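Long-range contacts in lipocalin allergen (Canis lupus familiaris, PDB 4ODD), which is a secreted dog dander allergen and probably binds small molecules inside its beta-barrel, as lipocalins commonly do: residues 11-17 with 37-43; 18-22 with 131-135; 73-77 with 86-90. All blocks are in the same frame, centred on the assembly; numbering follows the deposited sequence.

Contact 1. Residues 11-17 with 37-43; sequences VSGPWKT and YLRGINV
The GxW signature at the start of the first lipocalin barrel strand, here Gly13-Pro14-Trp15, is laid antiparallel against strand 36-44. Gly13 and Ile41 form a hydrogen-bonded pair (CA-CA 5.3 Å): Gly13 N donates to Ile41 O at 2.7 Å, Ile41 N to Gly13 O at 2.8 Å. Gly13 has phi/psi 128/-168, where a CB would be jammed against the carbonyl oxygen of Ser12. Next comes the non-hydrogen-bonded pair Pro14-Gly40, with CA atoms only 4.0 Å apart; Gly40 and Arg39 both face Asn53 in a classic beta bulge. Trp15 N then binds Arg39 O (2.9 Å). Beyond these backbone bonds, hydroxyls continue the pairing. Val43 N donates to Ser12 OG (2.7 Å), and Leu38 N to Thr17 OG1 (2.8 Å), which also bonds Ile36 O. Trp15, chi1 m, has its NE1 bonded to Val11 O (2.8 Å), tying the indole to the segment that leads into the strand. Its CD1 touches Ile41 CD1 (3.6 Å), its CB faces Leu38 CB (4.2 Å), and Val11 CG2 packs on Val43 CG2 (3.4 Å). Met117 and Leu97 also touch the Trp15 side chain, and Arg119 makes a cation-pi contact with it. Tryptophan from the first strand paired with arginine following the strand 110-118 is the hallmark of the closed end of a lipocalin barrel.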
loop_
_atom_site.group_PDB
_atom_site.type_symbol
_atom_site.label_atom_id
_atom_site.label_comp_id
_atom_site.label_asym_id
_atom_site.label_seq_id
_atom_site.Cartn_x
_atom_site.Cartn_y
_atom_site.Cartn_z
ATOM N N VAL A 11 -12.094 -5.148 -4.564
ATOM C CA VAL A 11 -10.791 -4.500 -4.705
ATOM C C VAL A 11 -9.935 -5.102 -5.801
ATOM O O VAL A 11 -8.985 -4.474 -6.266
ATOM C CB VAL A 11 -9.974 -4.483 -3.392
ATOM C CG1 VAL A 11 -10.872 -4.189 -2.235
ATOM C CG2 VAL A 11 -9.278 -5.802 -3.177
ATOM N N SER A 12 -10.262 -6.318 -6.210
ATOM C CA SER A 12 -9.458 -6.979 -7.215
ATOM C C SER A 12 -9.365 -6.129 -8.460
ATOM O O SER A 12 -10.344 -5.501 -8.867
ATOM C CB SER A 12 -10.030 -8.342 -7.542
ATOM O OG SER A 12 -9.604 -9.270 -6.560
ATOM N N GLY A 13 -8.174 -6.090 -9.045
ATOM C CA GLY A 13 -7.953 -5.315 -10.255
ATOM C C GLY A 13 -6.785 -4.355 -10.180
ATOM O O GLY A 13 -5.967 -4.399 -9.258
ATOM N N PRO A 14 -6.705 -3.461 -11.158
ATOM C CA PRO A 14 -5.527 -2.600 -11.276
ATOM C C PRO A 14 -5.542 -1.505 -10.211
ATOM O O PRO A 14 -6.621 -1.071 -9.762
ATOM C CB PRO A 14 -5.686 -1.996 -12.675
ATOM C CG PRO A 14 -7.179 -1.936 -12.888
ATOM C CD PRO A 14 -7.726 -3.176 -12.188
ATOM N N TRP A 15 -4.349 -1.077 -9.793
ATOM C CA TRP A 15 -4.215 0.037 -8.877
ATOM C C TRP A 15 -2.919 0.758 -9.159
ATOM O O TRP A 15 -1.947 0.145 -9.617
ATOM C CB TRP A 15 -4.209 -0.465 -7.443
ATOM C CG TRP A 15 -5.531 -0.944 -6.994
ATOM C CD1 TRP A 15 -5.910 -2.240 -6.809
ATOM C CD2 TRP A 15 -6.670 -0.140 -6.679
ATOM N NE1 TRP A 15 -7.213 -2.296 -6.389
ATOM C CE2 TRP A 15 -7.706 -1.020 -6.299
ATOM C CE3 TRP A 15 -6.917 1.239 -6.680
ATOM C CZ2 TRP A 15 -8.973 -0.568 -5.923
ATOM C CZ3 TRP A 15 -8.176 1.688 -6.313
ATOM C CH2 TRP A 15 -9.191 0.785 -5.939
ATOM N N LYS A 16 -2.912 2.055 -8.887
ATOM C CA LYS A 16 -1.736 2.877 -9.054
ATOM C C LYS A 16 -1.487 3.564 -7.710
ATOM O O LYS A 16 -2.444 3.975 -7.032
ATOM C CB LYS A 16 -1.970 3.906 -10.166
ATOM C CG LYS A 16 -0.950 5.038 -10.182
ATOM C CD LYS A 16 -1.241 6.073 -11.278
ATOM C CE LYS A 16 -0.141 7.153 -11.344
ATOM N NZ LYS A 16 1.228 6.557 -11.507
ATOM N N THR A 17 -0.221 3.678 -7.308
ATOM C CA THR A 17 0.064 4.354 -6.048
ATOM C C THR A 17 0.023 5.866 -6.242
ATOM O O THR A 17 0.674 6.391 -7.135
ATOM C CB THR A 17 1.438 3.987 -5.467
ATOM O OG1 THR A 17 1.602 2.565 -5.460
ATOM C CG2 THR A 17 1.555 4.531 -4.048
ATOM N N TYR A 37 5.148 0.947 -6.076
ATOM C CA TYR A 37 4.306 1.337 -7.193
ATOM C C TYR A 37 3.387 0.189 -7.512
ATOM O O TYR A 37 3.801 -0.832 -8.067
ATOM C CB TYR A 37 5.144 1.736 -8.401
ATOM C CG TYR A 37 5.957 2.981 -8.131
ATOM C CD1 TYR A 37 5.381 4.250 -8.248
ATOM C CD2 TYR A 37 7.295 2.897 -7.746
ATOM C CE1 TYR A 37 6.122 5.406 -8.007
ATOM C CE2 TYR A 37 8.035 4.040 -7.508
ATOM C CZ TYR A 37 7.444 5.288 -7.633
ATOM O OH TYR A 37 8.200 6.407 -7.382
ATOM N N LEU A 38 2.136 0.346 -7.120
ATOM C CA LEU A 38 1.157 -0.689 -7.372
ATOM C C LEU A 38 0.869 -0.887 -8.832
ATOM O O LEU A 38 0.902 0.060 -9.629
ATOM C CB LEU A 38 -0.124 -0.424 -6.600
ATOM C CG LEU A 38 0.025 -1.426 -5.452
ATOM C CD1 LEU A 38 -0.162 -0.762 -4.093
ATOM C CD2 LEU A 38 -0.874 -2.655 -5.647
ATOM N N ARG A 39 0.616 -2.140 -9.177
ATOM C CA ARG A 39 0.105 -2.461 -10.499
ATOM C C ARG A 39 -1.280 -3.052 -10.347
ATOM O O ARG A 39 -2.210 -2.653 -11.051
ATOM C CB ARG A 39 1.035 -3.418 -11.240
ATOM C CG ARG A 39 2.333 -2.740 -11.716
ATOM C CD ARG A 39 2.037 -1.617 -12.708
ATOM N NE ARG A 39 3.239 -0.947 -13.173
ATOM C CZ ARG A 39 3.667 0.221 -12.711
ATOM N NH1 ARG A 39 2.993 0.851 -11.762
ATOM N NH2 ARG A 39 4.775 0.760 -13.194
ATOM N N GLY A 40 -1.436 -3.988 -9.413
ATOM C CA GLY A 40 -2.746 -4.562 -9.193
ATOM C C GLY A 40 -2.866 -5.433 -7.969
ATOM O O GLY A 40 -1.879 -5.830 -7.353
ATOM N N ILE A 41 -4.102 -5.733 -7.609
ATOM C CA ILE A 41 -4.370 -6.643 -6.517
ATOM C C ILE A 41 -5.343 -7.744 -6.915
ATOM O O ILE A 41 -6.335 -7.497 -7.613
ATOM C CB ILE A 41 -4.944 -5.885 -5.336
ATOM C CG1 ILE A 41 -3.891 -4.916 -4.805
ATOM C CG2 ILE A 41 -5.405 -6.860 -4.267
ATOM C CD1 ILE A 41 -4.454 -3.852 -3.885
ATOM N N ASN A 42 -5.052 -8.958 -6.457
ATOM C CA ASN A 42 -5.890 -10.117 -6.743
ATOM C C ASN A 42 -6.394 -10.724 -5.460
ATOM O O ASN A 42 -5.602 -11.116 -4.611
ATOM C CB ASN A 42 -5.100 -11.175 -7.501
ATOM C CG ASN A 42 -4.314 -10.599 -8.635
ATOM O OD1 ASN A 42 -3.297 -9.931 -8.425
ATOM N ND2 ASN A 42 -4.772 -10.849 -9.854
ATOM N N VAL A 43 -7.710 -10.795 -5.319
ATOM C CA VAL A 43 -8.335 -11.501 -4.204
ATOM C C VAL A 43 -8.820 -12.908 -4.596
ATOM O O VAL A 43 -9.668 -13.053 -5.473
ATOM C CB VAL A 43 -9.536 -10.699 -3.673
ATOM C CG1 VAL A 43 -10.054 -11.294 -2.372
ATOM C CG2 VAL A 43 -9.143 -9.235 -3.475
#

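Contact 2. Residues 18-22 with 131-135; sequences LYVSS and FKKLS
Strand 18-22 and helix 131-135 run nearly parallel, their axes 11° apart in direction and 9.8 Å apart at closest approach. The strand is extended except at Leu18 (psi -58), which with Tyr19 faces Leu116 in a classic beta bulge; the helix supplies one turn, Ser135 N to Phe131 O at 2.8 Å. This is the lipocalin arrangement of a helix, following strand 110-118, packed on the outside of the barrel. The nearest CA pairs are Tyr19-Phe131 (8.4 Å) and Ser21-Ser135 (6.9 Å), so the segments draw together toward their C-terminal ends. Phe131, chi1 t, reaches across to fill the gap: its CE2 lies 3.6 Å from Tyr19 CB, and its CZ meets the backbone at Val20 C (4.1 Å). The Tyr19 and Phe131 rings are oblique, planes at 36° and centroids 6.0 Å apart. Ala114 and Ile145 also line the Phe131 side chain. One turn on, where small side chains let the backbones approach, Ser21 OG (chi1 p) and Ser135 OG (chi1 t) share a hydrogen bond of 2.9 Å.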
loop_
_atom_site.group_PDB
_atom_site.type_symbol
_atom_site.label_atom_id
_atom_site.label_comp_id
_atom_site.label_asym_id
_atom_site.label_seq_id
_atom_site.Cartn_x
_atom_site.Cartn_y
_atom_site.Cartn_z
ATOM N N LEU A 18 -0.735 6.555 -5.399
ATOM C CA LEU A 18 -0.764 8.015 -5.407
ATOM C C LEU A 18 0.079 8.596 -4.269
ATOM O O LEU A 18 1.027 9.362 -4.500
ATOM C CB LEU A 18 -2.201 8.514 -5.312
ATOM C CG LEU A 18 -2.978 8.537 -6.632
ATOM C CD1 LEU A 18 -2.464 7.486 -7.598
ATOM C CD2 LEU A 18 -4.467 8.390 -6.404
ATOM N N TYR A 19 -0.251 8.225 -3.037
ATOM C CA TYR A 19 0.504 8.720 -1.890
ATOM C C TYR A 19 0.912 7.594 -0.970
ATOM O O TYR A 19 0.219 6.589 -0.858
ATOM C CB TYR A 19 -0.320 9.722 -1.084
ATOM C CG TYR A 19 -0.672 11.004 -1.802
ATOM C CD1 TYR A 19 0.060 12.168 -1.584
ATOM C CD2 TYR A 19 -1.747 11.065 -2.674
ATOM C CE1 TYR A 19 -0.264 13.354 -2.226
ATOM C CE2 TYR A 19 -2.076 12.245 -3.319
ATOM C CZ TYR A 19 -1.331 13.382 -3.092
ATOM O OH TYR A 19 -1.659 14.547 -3.737
ATOM N N VAL A 20 2.048 7.779 -0.313
ATOM C CA VAL A 20 2.470 6.923 0.783
ATOM C C VAL A 20 3.005 7.798 1.906
ATOM O O VAL A 20 3.566 8.869 1.665
ATOM C CB VAL A 20 3.594 5.944 0.373
ATOM C CG1 VAL A 20 3.100 4.963 -0.646
ATOM C CG2 VAL A 20 4.783 6.712 -0.156
ATOM N N SER A 21 2.835 7.331 3.135
ATOM C CA SER A 21 3.448 7.982 4.280
ATOM C C SER A 21 3.978 6.905 5.195
ATOM O O SER A 21 3.600 5.744 5.076
ATOM C CB SER A 21 2.453 8.896 5.019
ATOM O OG SER A 21 1.404 8.166 5.647
ATOM N N SER A 22 4.859 7.299 6.102
ATOM C CA SER A 22 5.461 6.359 7.031
ATOM C C SER A 22 6.056 7.071 8.244
ATOM O O SER A 22 6.433 8.241 8.168
ATOM C CB SER A 22 6.551 5.544 6.328
ATOM O OG SER A 22 7.117 4.599 7.225
ATOM N N PHE A 131 -7.149 10.188 3.515
ATOM C CA PHE A 131 -5.800 9.666 3.613
ATOM C C PHE A 131 -5.011 10.384 4.695
ATOM O O PHE A 131 -4.528 9.748 5.630
ATOM C CB PHE A 131 -5.062 9.737 2.281
ATOM C CG PHE A 131 -3.601 9.390 2.392
ATOM C CD1 PHE A 131 -3.194 8.083 2.607
ATOM C CD2 PHE A 131 -2.632 10.377 2.298
ATOM C CE1 PHE A 131 -1.848 7.766 2.713
ATOM C CE2 PHE A 131 -1.285 10.068 2.397
ATOM C CZ PHE A 131 -0.889 8.767 2.602
ATOM N N LYS A 132 -4.888 11.703 4.573
ATOM C CA LYS A 132 -4.116 12.480 5.543
ATOM C C LYS A 132 -4.663 12.298 6.961
ATOM O O LYS A 132 -3.907 12.206 7.942
ATOM C CB LYS A 132 -4.081 13.957 5.144
ATOM C CG LYS A 132 -3.483 14.190 3.765
ATOM C CD LYS A 132 -2.892 15.598 3.619
ATOM C CE LYS A 132 -2.276 15.815 2.231
ATOM N NZ LYS A 132 -1.478 17.083 2.133
ATOM N N LYS A 133 -5.984 12.230 7.050
ATOM C CA LYS A 133 -6.641 11.934 8.308
ATOM C C LYS A 133 -6.069 10.643 8.886
ATOM O O LYS A 133 -5.536 10.649 9.994
ATOM C CB LYS A 133 -8.151 11.811 8.098
ATOM C CG LYS A 133 -8.960 11.561 9.372
ATOM C CD LYS A 133 -10.461 11.492 9.059
ATOM C CE LYS A 133 -11.271 10.958 10.232
ATOM N NZ LYS A 133 -11.057 9.498 10.432
ATOM N N LEU A 134 -6.166 9.548 8.128
ATOM C CA LEU A 134 -5.627 8.263 8.571
ATOM C C LEU A 134 -4.175 8.392 8.986
ATOM O O LEU A 134 -3.781 7.941 10.063
ATOM C CB LEU A 134 -5.727 7.192 7.480
ATOM C CG LEU A 134 -4.964 5.917 7.876
ATOM C CD1 LEU A 134 -5.871 4.963 8.638
ATOM C CD2 LEU A 134 -4.332 5.228 6.672
ATOM N N SER A 135 -3.380 8.992 8.109
ATOM C CA SER A 135 -1.965 9.149 8.368
ATOM C C SER A 135 -1.791 9.824 9.733
ATOM O O SER A 135 -1.021 9.363 10.582
ATOM C CB SER A 135 -1.309 9.947 7.244
ATOM O OG SER A 135 0.082 10.022 7.447
#

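Contact 3. Residues 73-77 with 86-90; sequences RDNLI and YFRII
Two neighbouring side chains, Leu76 and Ile77, meet strand 86-90 on its two faces: Leu76 fills a notch on one, while Ile77 lies alongside Phe87 on the other. The segment 73-77 enters through left-handed backbone conformations at Asp74 (phi/psi 58/23) and Asn75 (70/32), then extends at Leu76 and Ile77; it meets the strand steeply, the touching parts running 107° apart. On the outer face, Leu76 (chi1 t, chi2 p) fills the hollow between Tyr86 and Arg88. Its CD2 abuts the edge of the Tyr86 ring at CD1 (3.8 Å), its CD1 presses on Phe87 O (3.3 Å) at the floor of the notch, and its CB lies under one face of the Arg88 guanidinium, 3.5 Å from NH1. Arg88 (chi1 m, chi2 and chi3 t) thus folds over Leu76 like a lid and reaches Asp74 O with a weak hydrogen bond from NH1 (3.0 Å). Below the notch, Ile77 and Phe87 make one antiparallel hydrogen-bonded pair, CA-CA 4.8 Å: Ile77 N donates to Phe87 O (2.8 Å) and Phe87 N to Ile77 O (2.6 Å). Here begins the beta hairpin of strands 77-80 and 84-92 in the lipocalin barrel. On the barrel's inner face, Ile77 (chi1 m) sets its CD1 against Phe87 CD1 at 4.0 Å and, more loosely, Ile89 CG1 at 4.5 Å. Leu8 of helix 6-10 touches Ile77, while Val7 touches Ile89. The Phe87 ring (chi1 t) also packs edge-to-face with Phe52.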
loop_
_atom_site.group_PDB
_atom_site.type_symbol
_atom_site.label_atom_id
_atom_site.label_comp_id
_atom_site.label_asym_id
_atom_site.label_seq_id
_atom_site.Cartn_x
_atom_site.Cartn_y
_atom_site.Cartn_z
ATOM N N ARG A 73 -8.963 -13.565 10.212
ATOM C CA ARG A 73 -10.211 -13.178 10.846
ATOM C C ARG A 73 -10.257 -11.668 11.040
ATOM O O ARG A 73 -9.229 -11.021 11.268
ATOM C CB ARG A 73 -10.391 -13.903 12.188
ATOM C CG ARG A 73 -9.342 -13.559 13.246
ATOM C CD ARG A 73 -9.645 -14.232 14.586
ATOM N NE ARG A 73 -10.815 -13.665 15.255
ATOM C CZ ARG A 73 -10.791 -12.554 15.987
ATOM N NH1 ARG A 73 -9.655 -11.882 16.138
ATOM N NH2 ARG A 73 -11.901 -12.109 16.564
ATOM N N ASP A 74 -11.464 -11.120 10.947
ATOM C CA ASP A 74 -11.672 -9.683 11.044
ATOM C C ASP A 74 -10.866 -8.961 9.973
ATOM O O ASP A 74 -10.529 -7.785 10.118
ATOM C CB ASP A 74 -11.323 -9.168 12.442
ATOM C CG ASP A 74 -12.143 -9.840 13.526
ATOM O OD1 ASP A 74 -13.292 -10.250 13.248
ATOM O OD2 ASP A 74 -11.633 -9.961 14.656
ATOM N N ASN A 75 -10.549 -9.694 8.905
ATOM C CA ASN A 75 -10.030 -9.102 7.674
ATOM C C ASN A 75 -8.620 -8.526 7.754
ATOM O O ASN A 75 -8.305 -7.542 7.088
ATOM C CB ASN A 75 -10.981 -8.010 7.194
ATOM C CG ASN A 75 -12.408 -8.486 7.103
ATOM O OD1 ASN A 75 -12.903 -9.206 7.978
ATOM N ND2 ASN A 75 -13.084 -8.090 6.031
ATOM N N LEU A 76 -7.774 -9.128 8.573
ATOM C CA LEU A 76 -6.403 -8.676 8.651
ATOM C C LEU A 76 -5.587 -9.445 7.629
ATOM O O LEU A 76 -5.571 -10.684 7.650
ATOM C CB LEU A 76 -5.834 -8.883 10.048
ATOM C CG LEU A 76 -4.372 -8.460 10.206
ATOM C CD1 LEU A 76 -4.138 -6.933 9.936
ATOM C CD2 LEU A 76 -3.883 -8.850 11.580
ATOM N N ILE A 77 -4.928 -8.716 6.723
ATOM C CA ILE A 77 -4.153 -9.368 5.686
ATOM C C ILE A 77 -2.714 -9.445 6.125
ATOM O O ILE A 77 -2.116 -8.435 6.500
ATOM C CB ILE A 77 -4.255 -8.655 4.339
ATOM C CG1 ILE A 77 -5.703 -8.632 3.852
ATOM C CG2 ILE A 77 -3.437 -9.388 3.313
ATOM C CD1 ILE A 77 -6.308 -7.237 3.780
ATOM N N TYR A 86 1.201 -6.710 8.508
ATOM C CA TYR A 86 -0.169 -6.809 8.945
ATOM C C TYR A 86 -0.902 -5.648 8.293
ATOM O O TYR A 86 -0.702 -4.469 8.633
ATOM C CB TYR A 86 -0.239 -6.779 10.475
ATOM C CG TYR A 86 0.574 -7.907 11.091
ATOM C CD1 TYR A 86 -0.047 -9.039 11.625
ATOM C CD2 TYR A 86 1.964 -7.863 11.095
ATOM C CE1 TYR A 86 0.705 -10.088 12.157
ATOM C CE2 TYR A 86 2.719 -8.902 11.621
ATOM C CZ TYR A 86 2.090 -10.003 12.150
ATOM O OH TYR A 86 2.843 -11.024 12.667
ATOM N N PHE A 87 -1.743 -6.000 7.327
ATOM C CA PHE A 87 -2.291 -5.030 6.406
ATOM C C PHE A 87 -3.804 -4.951 6.493
ATOM O O PHE A 87 -4.485 -5.957 6.751
ATOM C CB PHE A 87 -1.848 -5.385 4.980
ATOM C CG PHE A 87 -2.293 -4.408 3.949
ATOM C CD1 PHE A 87 -3.310 -4.732 3.062
ATOM C CD2 PHE A 87 -1.711 -3.153 3.868
ATOM C CE1 PHE A 87 -3.730 -3.819 2.098
ATOM C CE2 PHE A 87 -2.129 -2.235 2.915
ATOM C CZ PHE A 87 -3.138 -2.569 2.027
ATOM N N ARG A 88 -4.328 -3.753 6.257
ATOM C CA ARG A 88 -5.760 -3.538 6.292
ATOM C C ARG A 88 -6.165 -2.543 5.233
ATOM O O ARG A 88 -5.478 -1.557 5.007
ATOM C CB ARG A 88 -6.201 -3.035 7.671
ATOM C CG ARG A 88 -6.175 -4.092 8.784
ATOM C CD ARG A 88 -6.931 -3.612 10.031
ATOM N NE ARG A 88 -6.728 -4.457 11.211
ATOM C CZ ARG A 88 -7.273 -5.659 11.394
ATOM N NH1 ARG A 88 -8.048 -6.199 10.467
ATOM N NH2 ARG A 88 -7.027 -6.339 12.508
ATOM N N ILE A 89 -7.277 -2.811 4.566
ATOM C CA ILE A 89 -7.907 -1.810 3.737
ATOM C C ILE A 89 -8.718 -0.925 4.668
ATOM O O ILE A 89 -9.599 -1.406 5.372
ATOM C CB ILE A 89 -8.856 -2.455 2.739
ATOM C CG1 ILE A 89 -8.144 -3.589 2.004
ATOM C CG2 ILE A 89 -9.385 -1.417 1.754
ATOM C CD1 ILE A 89 -6.874 -3.149 1.358
ATOM N N ILE A 90 -8.418 0.362 4.688
ATOM C CA ILE A 90 -9.158 1.282 5.537
ATOM C C ILE A 90 -10.449 1.747 4.854
ATOM O O ILE A 90 -11.453 2.000 5.515
ATOM C CB ILE A 90 -8.314 2.528 5.886
ATOM C CG1 ILE A 90 -7.016 2.129 6.599
ATOM C CG2 ILE A 90 -9.117 3.488 6.730
ATOM C CD1 ILE A 90 -7.243 1.256 7.800
#

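The three contacts mark separate parts of one curled antiparallel sheet, their centres 16 to 17 Å apart. Contacts 1 and 2 share strand 13-22: its start pairs with strand 36-44, and its continuation meets helix 125-137; the two contacts lie on opposite sides of the chain's centre. Their segments alternate along the chain. Contact 3 follows contact 1 in sequence and is nested within the long loop closed by contact 2. It comes within about 5 Å of contact 1 (nearest atoms) without touching. Contact 2's helix does reach it, Leu134 CD1 lying 3.7 Å from Ile90 CG1. Contacts 1 and 3 join neighbouring strands of the barrel, and contact 2 lays the helix against its outside.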